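Local coordinates for S-M checkpoint control protein rad4 (Schizosaccharomyces pombe, PDB 4BMD) that acts as a BRCT-repeat signalling adaptor essential for DNA replication and for the checkpoint control that couples S phase to mitosis, at residues A[115-118]-A[119-123]; A[177-180]-A[181-185]. All coordinates share one frame; numbering follows the deposited sequence.

Overall arrangement
Contacts 1 and 2 both belong to the fourth BRCT repeat of the protein. Contact 1, at 115-123, turns from strand 111-115 into helix 119-131, whereas contact 2, at 177-185, is made within the helix that follows strand 172-175. Their centres are about 17 Å apart, yet they meet through packing of Glu121 OE2 against Trp180 CZ2, 4.0 Å apart. His92 touches both of these side chains. A MES molecule, probably from the crystallisation liquor, lies about 3 Å from the side chain of Trp180, and MES is also about 5 Å from that of Glu121, consistent with one molecule near both contacts; this alone does not establish a physiological ligand site.

Contact 1: residues A[115-118]-A[119-123]; sequences TGFK and GEELS
Phe117 meets the first helical turn at two places, through its CB and through one edge of its ring. Its CB lies 3.9 Å from Leu122 CB, an apolar contact formed as the chain doubles back. The carboxylate of Glu121 comes to the ring edge, near the ring plane, with Glu121 CD 4.1 Å from Phe117 CD1. The two planes stand 89° apart, so the carboxylate is turned upright against the ring and does not stack on it. Glu121 gets there with CG anti to the backbone N (chi1 -171°) and an extended chain.

At Lys118 the interactions become polar and run through the backbone. Water 1 accepts from Lys118 N and donates to Glu121 OE1 at 2.8 Å, a bridge that probably helps fix the rotation of the carboxylate. Lys118 O accepts a weak bond from Leu122 N at 3.5 Å, fairly straight at 163°, and a weak, more bent one from Glu121 N at 3.4 Å. Water 2 donates to the same oxygen at 3.0 Å, so Lys118 O has one ordinary water bond and two weak backbone bonds.

This is the connection from the first strand to the first helix of a BRCT fold. Behind it, Thr115 pairs by backbone bonds with Leu148 of the neighbouring parallel strand 146-149 and with Asn150 just beyond it. On the helix side, the carboxylate of Glu120 bonds to Tyr83 and forms a salt bridge with Arg79 of helix 74-82, joining helix 119-131 to the preceding BRCT repeat.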
# COMPACT_ATOMS: atom_id res chain seq x y z
N THR A 115 -7.85 -6.93 10.09
CA THR A 115 -7.82 -6.77 11.54
C THR A 115 -6.40 -6.56 12.05
O THR A 115 -5.46 -7.23 11.61
CB THR A 115 -8.48 -7.97 12.27
OG1 THR A 115 -8.42 -7.77 13.68
CG2 THR A 115 -7.77 -9.27 11.91
N GLY A 116 -6.23 -5.61 12.96
CA GLY A 116 -4.93 -5.31 13.53
C GLY A 116 -4.23 -4.13 12.88
O GLY A 116 -3.14 -3.75 13.30
N PHE A 117 -4.86 -3.56 11.86
CA PHE A 117 -4.30 -2.41 11.16
C PHE A 117 -4.96 -1.12 11.63
O PHE A 117 -6.16 -1.09 11.89
CB PHE A 117 -4.47 -2.56 9.65
CG PHE A 117 -3.85 -3.82 9.09
CD1 PHE A 117 -2.51 -3.85 8.74
CD2 PHE A 117 -4.61 -4.96 8.91
CE1 PHE A 117 -1.94 -5.00 8.22
CE2 PHE A 117 -4.05 -6.11 8.40
CZ PHE A 117 -2.72 -6.13 8.05
N LYS A 118 -4.17 -0.05 11.72
CA LYS A 118 -4.68 1.24 12.17
C LYS A 118 -4.16 2.40 11.32
O LYS A 118 -3.14 2.28 10.65
CB LYS A 118 -4.32 1.48 13.64
CG LYS A 118 -5.00 0.53 14.61
CD LYS A 118 -4.67 0.89 16.05
CE LYS A 118 -5.39 -0.03 17.03
NZ LYS A 118 -5.11 0.32 18.44
N GLY A 119 -4.88 3.51 11.36
CA GLY A 119 -4.44 4.76 10.77
C GLY A 119 -4.20 4.73 9.27
O GLY A 119 -5.04 4.25 8.51
N GLU A 120 -3.06 5.26 8.86
CA GLU A 120 -2.73 5.39 7.44
C GLU A 120 -2.45 4.05 6.78
O GLU A 120 -2.71 3.87 5.59
CB GLU A 120 -1.54 6.34 7.25
CG GLU A 120 -0.29 5.97 8.04
CD GLU A 120 0.59 4.96 7.31
OE1 GLU A 120 0.48 4.86 6.07
OE2 GLU A 120 1.38 4.26 7.98
N GLU A 121 -1.90 3.11 7.55
CA GLU A 121 -1.57 1.80 7.01
C GLU A 121 -2.84 1.05 6.61
O GLU A 121 -2.89 0.42 5.56
CB GLU A 121 -0.77 0.97 8.02
CG GLU A 121 -0.21 -0.32 7.43
CD GLU A 121 0.56 -1.14 8.44
OE1 GLU A 121 0.33 -0.96 9.66
OE2 GLU A 121 1.39 -1.98 8.02
N LEU A 122 -3.86 1.14 7.46
CA LEU A 122 -5.15 0.53 7.17
C LEU A 122 -5.78 1.14 5.93
O LEU A 122 -6.29 0.42 5.06
CB LEU A 122 -6.10 0.69 8.36
CG LEU A 122 -7.56 0.29 8.13
CD1 LEU A 122 -7.66 -1.18 7.75
CD2 LEU A 122 -8.40 0.59 9.35
N SER A 123 -5.74 2.46 5.84
CA SER A 123 -6.33 3.19 4.72
C SER A 123 -5.65 2.82 3.40
O SER A 123 -6.32 2.56 2.40
CB SER A 123 -6.24 4.69 4.95
OG SER A 123 -6.84 5.41 3.88
O HOH W 1 -1.06 -0.60 12.06
O HOH W 2 -0.70 3.98 10.67

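Contact 2: residues A[177-180]-A[181-185]; sequences AWLW and NIIQS
Trp178 and Ile182, one helical turn apart, make the closest apolar contact between side chains here. Ile182 CD1 sits over one face of the indole, 3.4 Å above its plane and displaced toward the rim; Trp178 CE2 and CZ2 both lie 3.6 Å from Ile182 CD1. An extended outer torsion in Ile182 (chi2 -177°) carries the methyl out to the ring. The indole is also fixed at its polar edge, where NE1 donates to the carbonyl of Ile189. Leu179 and Ile183 form a looser apolar pair, with Leu179 CD1 4.3 Å from Ile183 CG1.

The backbone bonds show a regular alpha-helix. Asn181 N to Ala177 O and Gln184 N to Trp180 O both measure 2.8 Å, and Ile183 N to Leu179 O is the straightest at 166°. Ile182 N to Trp178 O is longer, 3.3 Å.

Side-chain hydrogen bonding adds to this near the C-terminal end: Ser185 OG donates to Asn181 O at 2.6 Å, while Ser185 N donates to that same carbonyl. The oxygen is thus gripped twice.

Trp180 meets the loop residue His92 edge-to-face. Helix 177-185 lies beside helix 119-131, where Leu179 packs on Leu125 and Leu129, and Trp178 and Leu179 reach Leu148 of strand 146-149; the helix therefore packs on both the sheet and a companion helix of the BRCT fold.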
# COMPACT_ATOMS: atom_id res chain seq x y z
N ALA A 177 1.92 -11.28 6.14
CA ALA A 177 3.16 -11.55 5.41
C ALA A 177 2.88 -12.16 4.04
O ALA A 177 3.59 -11.89 3.07
CB ALA A 177 4.07 -12.46 6.23
N TRP A 178 1.84 -12.98 3.98
CA TRP A 178 1.38 -13.55 2.72
C TRP A 178 1.11 -12.48 1.67
O TRP A 178 1.50 -12.62 0.51
CB TRP A 178 0.11 -14.38 2.96
CG TRP A 178 -0.63 -14.74 1.72
CD1 TRP A 178 -0.30 -15.72 0.82
CD2 TRP A 178 -1.84 -14.14 1.23
NE1 TRP A 178 -1.23 -15.76 -0.20
CE2 TRP A 178 -2.18 -14.80 0.03
CE3 TRP A 178 -2.66 -13.11 1.69
CZ2 TRP A 178 -3.31 -14.46 -0.71
CZ3 TRP A 178 -3.78 -12.77 0.95
CH2 TRP A 178 -4.09 -13.44 -0.23
N LEU A 179 0.45 -11.40 2.08
CA LEU A 179 0.13 -10.32 1.16
C LEU A 179 1.36 -9.49 0.80
O LEU A 179 1.53 -9.10 -0.35
CB LEU A 179 -0.97 -9.41 1.73
CG LEU A 179 -1.34 -8.23 0.83
CD1 LEU A 179 -1.87 -8.72 -0.51
CD2 LEU A 179 -2.35 -7.33 1.51
N TRP A 180 2.21 -9.22 1.79
CA TRP A 180 3.44 -8.48 1.52
C TRP A 180 4.33 -9.24 0.55
O TRP A 180 4.98 -8.63 -0.31
CB TRP A 180 4.21 -8.18 2.81
CG TRP A 180 3.48 -7.35 3.84
CD1 TRP A 180 3.42 -7.59 5.18
CD2 TRP A 180 2.72 -6.15 3.61
NE1 TRP A 180 2.67 -6.62 5.80
CE2 TRP A 180 2.23 -5.72 4.86
CE3 TRP A 180 2.40 -5.40 2.47
CZ2 TRP A 180 1.44 -4.58 5.00
CZ3 TRP A 180 1.62 -4.27 2.62
CH2 TRP A 180 1.15 -3.87 3.87
N ASN A 181 4.35 -10.56 0.68
CA ASN A 181 5.13 -11.40 -0.23
C ASN A 181 4.62 -11.32 -1.66
O ASN A 181 5.40 -11.32 -2.61
CB ASN A 181 5.12 -12.86 0.24
CG ASN A 181 5.87 -13.05 1.54
OD1 ASN A 181 6.78 -12.29 1.87
ND2 ASN A 181 5.49 -14.08 2.30
N ILE A 182 3.30 -11.24 -1.82
CA ILE A 182 2.69 -11.10 -3.13
C ILE A 182 3.02 -9.73 -3.73
O ILE A 182 3.40 -9.63 -4.90
CB ILE A 182 1.16 -11.28 -3.07
CG1 ILE A 182 0.81 -12.71 -2.66
CG2 ILE A 182 0.52 -10.94 -4.41
CD1 ILE A 182 -0.67 -13.00 -2.65
N ILE A 183 2.89 -8.69 -2.92
CA ILE A 183 3.18 -7.32 -3.35
C ILE A 183 4.64 -7.17 -3.76
O ILE A 183 4.94 -6.63 -4.83
CB ILE A 183 2.88 -6.31 -2.22
CG1 ILE A 183 1.38 -6.26 -1.94
CG2 ILE A 183 3.39 -4.93 -2.59
CD1 ILE A 183 0.56 -5.78 -3.11
N GLN A 184 5.55 -7.66 -2.92
CA GLN A 184 6.98 -7.51 -3.16
C GLN A 184 7.48 -8.35 -4.33
O GLN A 184 8.29 -7.88 -5.13
CB GLN A 184 7.77 -7.84 -1.89
CG GLN A 184 7.60 -6.81 -0.78
CD GLN A 184 8.33 -7.20 0.49
OE1 GLN A 184 7.89 -8.07 1.24
NE2 GLN A 184 9.47 -6.55 0.74
N SER A 185 7.01 -9.59 -4.42
CA SER A 185 7.45 -10.49 -5.49
C SER A 185 6.74 -10.19 -6.80
O SER A 185 7.28 -10.42 -7.88
CB SER A 185 7.23 -11.95 -5.09
OG SER A 185 5.85 -12.24 -4.96